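Local coordinates for odorant binding protein OBP69a (Ceratitis capitata, PDB 6HHE), which probably binds and carries odorant molecules as a secreted, mainly helical protein of the insect PBP/GOBP family, at residues 13-16 / 17-21; 23-26 / 27-30; 71-74 / 75-79. All blocks are in the same frame, centred on the assembly; numbering follows the deposited sequence. Where two conformers were deposited one is given.

Contact 1: 13-16 / 17-21; sequences KLTN and LCIKE
Leu17 N donates an almost straight bond to Lys13 O (175°), while the leucine's CG rests 3.7 Å from that same oxygen, with its isobutyl group on an exposed side where a crystal neighbour also touches it. One residue on, Cys18 N reaches Leu14 O at 3.0 Å, and Cys18 SG lies 4.2 Å from Leu14 CD2. A cysteine belongs on this buried side because SG forms the disulfide to Cys50, and Leu14 beside it packs on Lys54 and Ile55 of the same helix 42-55. Ile19 N binds Thr15 O at 2.8 Å. Its long branch lies across Thr15, with Ile19 CD1 3.6 Å from Thr15 CG2; threonine suits this buried place because CG2, anti to the backbone N, meets the isoleucine, whereas OG1 is bonded back to Ala11 O. Lys20 N then binds Asn16 O at 3.0 Å. The lysine chain bends at its last torsion (chi4 58°), which brings NZ back to Asn16 OD1; the modelled 2.4 Å between these two atoms is implausibly short, so the exact placing is doubtful. With successive i to i+4 bonds, Thr15 and Cys18 buried and Lys13, Leu17 and Lys20 exposed, this is an amphipathic alpha-helix, disulfide-linked to helix 42-55 as in the PBP/GOBP fold.

Contact 2: 23-26 / 27-30; sequences GVTE and DLFI
Thr25 OG1 and Asp27 CG each sit between their own backbone N and carbonyl carbon (chi1 44° and 62°), and these two rotations let the hydroxyl donate to Asp27 OD1 at 2.5 Å. The hydroxyl meets the syn side of the carboxylate, slightly out of its plane, and OG1 is bonded to Arg43 NH1 as well, so one small polar atom joins an acid and a base. Thr25 holds the N-cap position of helix 26-35, yet its side chain caps no amide; its carbonyl oxygen receives Leu28 N at 3.0 Å, with the donor well above the carbonyl plane. Val24, just before the cap, spreads both methyls over apolar partners: CG1 lies 3.8 Å from Phe29 CZ, and CG2 stands over a face of that ring and 3.9 Å from Leu28 CD1. Glu26 comes to the same ring at its edge, OE2 being 3.6 Å from Phe29 CD2, while its CG packs 3.7 Å from Ile30 CD1. Phe47 meets Phe29 edge-to-face. Branched valine and broad phenylalanine suit this buried side, whereas Asp27 suits its exposed place as an acid that accepts from the Thr25 hydroxyl. The Val24 to Phe29 contact, joining the residue before the N-cap to the fourth after it, is a hydrophobic staple.

Contact 3: 71-74 / 75-79; sequences EILP and PEFVP
Pro74 and Phe77 close a beta-turn of type I geometry, Pro74-Pro75-Glu76-Phe77, which leads the chain from the short helix 69-72 into helix 78-88, whose Ile80 and Glu83 line the pocket that holds 2-(2-methoxyethoxy)ethanol in the crystal. The closing bond runs from Phe77 N to Pro74 O at 3.0 Å, the N-H fairly straight (162°) but standing above the carbonyl plane. Proline fits the second place of the turn because Pro75 needs no N-H there and its ring holds phi in the range the turn needs. Phe77, with CG anti to its carbonyl carbon (chi1 -69°), extends its ring alongside the Pro74 ring, both pointing the same way; Pro74 CD lies 3.7 Å from Phe77 CD1 and Pro74 CG 3.8 Å from Phe77 CE1. Leu73, just before Pro74, brings CD1 obliquely to the ring and within 3.7 Å of Phe77 CB. Glu76 carries the unusual conformation: CG is wedged between its backbone N and carbonyl carbon, and chi2 of -109° departs from a staggered value, which folds the carboxylate back onto Pro74. With an alanine here instead of Pro74, the CG and CD that flank the ring are gone, and Phe77 would probably be freer to turn. The fold-back of Glu76 ends with OE1 3.2 Å from Pro74 CB.

The three contacts follow one another along the chain; none nests within or crosses another, and each is local, made within one continuous stretch of chain. Contact 1 lies within helix 10-22. Contact 2 follows at once, where the loop after that helix turns into helix 26-35, and the two meet where Ile19 CG2 packs 3.7 Å from Val24 O. Both lean on helix 42-55: its Phe47 touches Cys18 of helix 10-22 and Phe29 of helix 26-35, so three helices are gathered on one side of the fold. Contact 3 closes the turn between helices 69-72 and 78-88 much later. Its centre is about 25 Å from that of contact 1 and about 30 Å from that of contact 2, across the chain's centre from the latter.

Contact 1: 13-16 / 17-21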
loop_
_atom_site.group_PDB
_atom_site.type_symbol
_atom_site.label_atom_id
_atom_site.label_comp_id
_atom_site.label_asym_id
_atom_site.label_seq_id
_atom_site.Cartn_x
_atom_site.Cartn_y
_atom_site.Cartn_z
ATOM N N LYS A 13 11.805 -8.585 -4.589
ATOM C CA LYS A 13 12.959 -7.744 -4.278
ATOM C C LYS A 13 12.526 -6.517 -3.496
ATOM O O LYS A 13 13.144 -6.156 -2.486
ATOM C CB LYS A 13 13.674 -7.321 -5.562
ATOM C CG LYS A 13 14.395 -8.457 -6.264
ATOM C CD LYS A 13 15.239 -7.972 -7.435
ATOM C CE LYS A 13 14.392 -7.336 -8.529
ATOM N NZ LYS A 13 15.157 -7.169 -9.805
ATOM N N LEU A 14 11.472 -5.855 -3.966
ATOM C CA LEU A 14 10.957 -4.665 -3.298
ATOM C C LEU A 14 10.513 -4.986 -1.867
ATOM O O LEU A 14 10.840 -4.257 -0.912
ATOM C CB LEU A 14 9.809 -4.101 -4.139
ATOM C CG LEU A 14 9.335 -2.665 -3.948
ATOM C CD1 LEU A 14 8.651 -2.189 -5.215
ATOM C CD2 LEU A 14 8.374 -2.622 -2.834
ATOM N N THR A 15 9.742 -6.072 -1.706
ATOM C CA THR A 15 9.245 -6.465 -0.387
ATOM C C THR A 15 10.393 -6.712 0.572
ATOM O O THR A 15 10.339 -6.279 1.730
ATOM C CB THR A 15 8.376 -7.723 -0.504
ATOM O OG1 THR A 15 7.244 -7.401 -1.291
ATOM C CG2 THR A 15 7.883 -8.222 0.879
ATOM N N ASN A 16 11.422 -7.423 0.116
ATOM C CA ASN A 16 12.596 -7.691 0.942
ATOM C C ASN A 16 13.196 -6.414 1.474
ATOM O O ASN A 16 13.479 -6.311 2.672
ATOM C CB ASN A 16 13.680 -8.434 0.155
ATOM C CG ASN A 16 15.060 -8.411 0.880
ATOM O OD1 ASN A 16 15.210 -9.035 1.935
ATOM N ND2 ASN A 16 16.065 -7.700 0.305
ATOM N N LEU A 17 13.528 -5.478 0.570
ATOM C CA LEU A 17 14.133 -4.213 0.972
ATOM C C LEU A 17 13.295 -3.520 2.028
ATOM O O LEU A 17 13.803 -3.065 3.065
ATOM C CB LEU A 17 14.292 -3.277 -0.229
ATOM C CG LEU A 17 15.385 -3.518 -1.259
ATOM C CD1 LEU A 17 15.300 -2.401 -2.284
ATOM C CD2 LEU A 17 16.712 -3.547 -0.591
ATOM N N CYS A 18 11.987 -3.461 1.787
ATOM C CA CYS A 18 11.142 -2.702 2.700
ATOM C C CYS A 18 10.973 -3.415 4.037
ATOM O O CYS A 18 10.912 -2.752 5.078
ATOM C CB CYS A 18 9.790 -2.422 2.057
ATOM S SG CYS A 18 9.832 -1.129 0.760
ATOM N N ILE A 19 10.933 -4.745 4.041
ATOM C CA ILE A 19 10.975 -5.471 5.310
ATOM C C ILE A 19 12.229 -5.124 6.092
ATOM O O ILE A 19 12.168 -4.842 7.294
ATOM C CB ILE A 19 10.857 -6.982 5.069
ATOM C CG1 ILE A 19 9.442 -7.298 4.629
ATOM C CG2 ILE A 19 11.249 -7.735 6.334
ATOM C CD1 ILE A 19 9.262 -8.718 4.141
ATOM N N LYS A 20 13.394 -5.123 5.429
ATOM C CA LYS A 20 14.625 -4.933 6.171
ATOM C C LYS A 20 14.723 -3.504 6.687
ATOM O O LYS A 20 15.187 -3.274 7.804
ATOM C CB LYS A 20 15.837 -5.267 5.298
ATOM C CG LYS A 20 15.993 -6.739 5.015
ATOM C CD LYS A 20 17.270 -6.956 4.199
ATOM C CE LYS A 20 17.744 -8.396 4.282
ATOM N NZ LYS A 20 16.686 -9.302 3.799
ATOM N N GLU A 21 14.232 -2.556 5.876
ATOM C CA GLU A 21 14.317 -1.136 6.165
ATOM C C GLU A 21 13.386 -0.726 7.302
ATOM O O GLU A 21 13.723 0.183 8.072
ATOM C CB GLU A 21 14.007 -0.368 4.868
ATOM C CG GLU A 21 14.091 1.138 4.934
ATOM C CD GLU A 21 13.767 1.816 3.595
ATOM O OE1 GLU A 21 14.068 1.260 2.511
ATOM O OE2 GLU A 21 13.244 2.946 3.655
#

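Contact 2: 23-26 / 27-30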
loop_
_atom_site.group_PDB
_atom_site.type_symbol
_atom_site.label_atom_id
_atom_site.label_comp_id
_atom_site.label_asym_id
_atom_site.label_seq_id
_atom_site.Cartn_x
_atom_site.Cartn_y
_atom_site.Cartn_z
ATOM N N GLY A 23 11.684 -3.102 9.589
ATOM C CA GLY A 23 11.520 -4.020 10.704
ATOM C C GLY A 23 10.139 -4.628 10.879
ATOM O O GLY A 23 9.898 -5.274 11.912
ATOM N N VAL A 24 9.243 -4.487 9.897
ATOM C CA VAL A 24 7.972 -5.216 9.928
ATOM C C VAL A 24 8.244 -6.711 10.023
ATOM O O VAL A 24 9.210 -7.231 9.430
ATOM C CB VAL A 24 7.113 -4.870 8.695
ATOM C CG1 VAL A 24 7.668 -5.499 7.417
ATOM C CG2 VAL A 24 5.649 -5.276 8.874
ATOM N N THR A 25 7.418 -7.410 10.796
ATOM C CA THR A 25 7.587 -8.832 11.034
ATOM C C THR A 25 6.396 -9.607 10.483
ATOM O O THR A 25 5.295 -9.062 10.282
ATOM C CB THR A 25 7.800 -9.124 12.518
ATOM O OG1 THR A 25 6.874 -8.363 13.295
ATOM C CG2 THR A 25 9.192 -8.730 12.944
ATOM N N GLU A 26 6.635 -10.889 10.187
ATOM C CA GLU A 26 5.609 -11.724 9.555
ATOM C C GLU A 26 4.335 -11.829 10.391
ATOM O O GLU A 26 3.243 -11.929 9.822
ATOM C CB GLU A 26 6.172 -13.117 9.267
ATOM C CG GLU A 26 5.214 -14.089 8.539
ATOM C CD GLU A 26 4.729 -13.597 7.166
ATOM O OE1 GLU A 26 3.693 -14.108 6.669
ATOM O OE2 GLU A 26 5.373 -12.707 6.576
ATOM N N ASP A 27 4.432 -11.767 11.724
ATOM C CA ASP A 27 3.231 -11.817 12.558
ATOM C C ASP A 27 2.250 -10.700 12.229
ATOM O O ASP A 27 1.028 -10.915 12.307
ATOM C CB ASP A 27 3.600 -11.791 14.038
ATOM C CG ASP A 27 4.304 -10.528 14.435
ATOM O OD1 ASP A 27 5.424 -10.333 13.937
ATOM O OD2 ASP A 27 3.752 -9.736 15.226
ATOM N N LEU A 28 2.748 -9.529 11.819
ATOM C CA LEU A 28 1.863 -8.426 11.458
ATOM C C LEU A 28 1.120 -8.712 10.167
ATOM O O LEU A 28 -0.071 -8.396 10.051
ATOM C CB LEU A 28 2.621 -7.112 11.352
ATOM C CG LEU A 28 3.303 -6.682 12.651
ATOM C CD1 LEU A 28 4.097 -5.422 12.490
ATOM C CD2 LEU A 28 2.252 -6.506 13.747
ATOM N N PHE A 29 1.807 -9.283 9.181
ATOM C CA PHE A 29 1.127 -9.648 7.939
ATOM C C PHE A 29 0.108 -10.756 8.173
ATOM O O PHE A 29 -1.030 -10.699 7.667
ATOM C CB PHE A 29 2.164 -10.090 6.904
ATOM C CG PHE A 29 3.074 -8.977 6.392
ATOM C CD1 PHE A 29 2.580 -7.761 5.938
ATOM C CD2 PHE A 29 4.453 -9.191 6.339
ATOM C CE1 PHE A 29 3.477 -6.758 5.430
ATOM C CE2 PHE A 29 5.330 -8.207 5.829
ATOM C CZ PHE A 29 4.848 -6.998 5.399
ATOM N N ILE A 30 0.468 -11.762 8.978
ATOM C CA ILE A 30 -0.477 -12.833 9.289
ATOM C C ILE A 30 -1.691 -12.267 10.002
ATOM O O ILE A 30 -2.837 -12.618 9.687
ATOM C CB ILE A 30 0.214 -13.917 10.123
ATOM C CG1 ILE A 30 1.239 -14.663 9.268
ATOM C CG2 ILE A 30 -0.828 -14.864 10.707
ATOM C CD1 ILE A 30 2.197 -15.528 10.090
#

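Contact 3: 71-74 / 75-79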
loop_
_atom_site.group_PDB
_atom_site.type_symbol
_atom_site.label_atom_id
_atom_site.label_comp_id
_atom_site.label_asym_id
_atom_site.label_seq_id
_atom_site.Cartn_x
_atom_site.Cartn_y
_atom_site.Cartn_z
ATOM N N GLU A 71 -0.706 5.780 -16.691
ATOM C CA GLU A 71 0.150 5.877 -17.867
ATOM C C GLU A 71 0.987 4.617 -18.052
ATOM O O GLU A 71 1.427 4.335 -19.173
ATOM C CB GLU A 71 1.031 7.120 -17.746
ATOM C CG GLU A 71 0.221 8.368 -17.431
ATOM C CD GLU A 71 1.071 9.585 -17.128
ATOM O OE1 GLU A 71 1.699 10.119 -18.069
ATOM O OE2 GLU A 71 1.102 10.012 -15.949
ATOM N N ILE A 72 1.145 3.839 -16.987
ATOM C CA ILE A 72 2.037 2.689 -16.919
ATOM C C ILE A 72 1.311 1.379 -17.213
ATOM O O ILE A 72 1.876 0.467 -17.814
ATOM C CB ILE A 72 2.665 2.631 -15.509
ATOM C CG1 ILE A 72 3.589 3.812 -15.246
ATOM C CG2 ILE A 72 3.373 1.323 -15.275
ATOM C CD1 ILE A 72 4.021 3.881 -13.788
ATOM N N LEU A 73 0.108 1.215 -16.709
ATOM C CA LEU A 73 -0.365 -0.160 -16.714
ATOM C C LEU A 73 -1.173 -0.458 -17.955
ATOM O O LEU A 73 -1.658 0.461 -18.651
ATOM C CB LEU A 73 -1.217 -0.437 -15.458
ATOM C CG LEU A 73 -0.506 -0.571 -14.102
ATOM C CD1 LEU A 73 -1.499 -0.650 -12.947
ATOM C CD2 LEU A 73 0.428 -1.764 -14.054
ATOM N N PRO A 74 -1.307 -1.752 -18.262
ATOM C CA PRO A 74 -2.123 -2.150 -19.377
ATOM C C PRO A 74 -3.542 -1.666 -19.171
ATOM O O PRO A 74 -4.002 -1.481 -18.021
ATOM C CB PRO A 74 -2.050 -3.687 -19.350
ATOM C CG PRO A 74 -1.111 -4.063 -18.349
ATOM C CD PRO A 74 -0.653 -2.887 -17.602
ATOM N N PRO A 75 -4.262 -1.434 -20.249
ATOM C CA PRO A 75 -5.623 -0.923 -20.147
ATOM C C PRO A 75 -6.503 -1.713 -19.195
ATOM O O PRO A 75 -7.381 -1.112 -18.583
ATOM C CB PRO A 75 -6.140 -1.001 -21.591
ATOM C CG PRO A 75 -5.115 -1.731 -22.361
ATOM C CD PRO A 75 -3.822 -1.656 -21.641
ATOM N N GLU A 76 -6.290 -3.023 -19.019
ATOM C CA GLU A 76 -7.189 -3.794 -18.172
ATOM C C GLU A 76 -7.161 -3.341 -16.720
ATOM O O GLU A 76 -8.111 -3.632 -15.986
ATOM C CB GLU A 76 -6.819 -5.281 -18.249
ATOM C CG GLU A 76 -5.382 -5.517 -17.926
ATOM C CD GLU A 76 -4.543 -5.909 -19.131
ATOM O OE1 GLU A 76 -4.703 -5.256 -20.200
ATOM O OE2 GLU A 76 -3.720 -6.867 -18.984
ATOM N N PHE A 77 -6.111 -2.628 -16.280
ATOM C CA PHE A 77 -6.060 -2.120 -14.909
ATOM C C PHE A 77 -6.660 -0.740 -14.724
ATOM O O PHE A 77 -6.742 -0.274 -13.580
ATOM C CB PHE A 77 -4.607 -2.049 -14.434
ATOM C CG PHE A 77 -3.976 -3.363 -14.236
ATOM C CD1 PHE A 77 -3.364 -4.014 -15.302
ATOM C CD2 PHE A 77 -3.970 -3.947 -13.001
ATOM C CE1 PHE A 77 -2.757 -5.254 -15.126
ATOM C CE2 PHE A 77 -3.371 -5.207 -12.821
ATOM C CZ PHE A 77 -2.766 -5.830 -13.890
ATOM N N VAL A 78 -7.029 -0.056 -15.808
ATOM C CA VAL A 78 -7.460 1.338 -15.682
ATOM C C VAL A 78 -8.670 1.504 -14.776
ATOM O O VAL A 78 -8.611 2.340 -13.853
ATOM C CB VAL A 78 -7.679 1.940 -17.085
ATOM C CG1 VAL A 78 -8.518 3.209 -16.970
ATOM C CG2 VAL A 78 -6.363 2.228 -17.700
ATOM N N PRO A 79 -9.765 0.757 -14.945
ATOM C CA PRO A 79 -10.943 1.017 -14.111
ATOM C C PRO A 79 -10.650 0.832 -12.635
ATOM O O PRO A 79 -11.112 1.615 -11.801
ATOM C CB PRO A 79 -11.971 -0.005 -14.595
ATOM C CG PRO A 79 -11.567 -0.269 -16.002
ATOM C CD PRO A 79 -10.109 -0.085 -16.095
#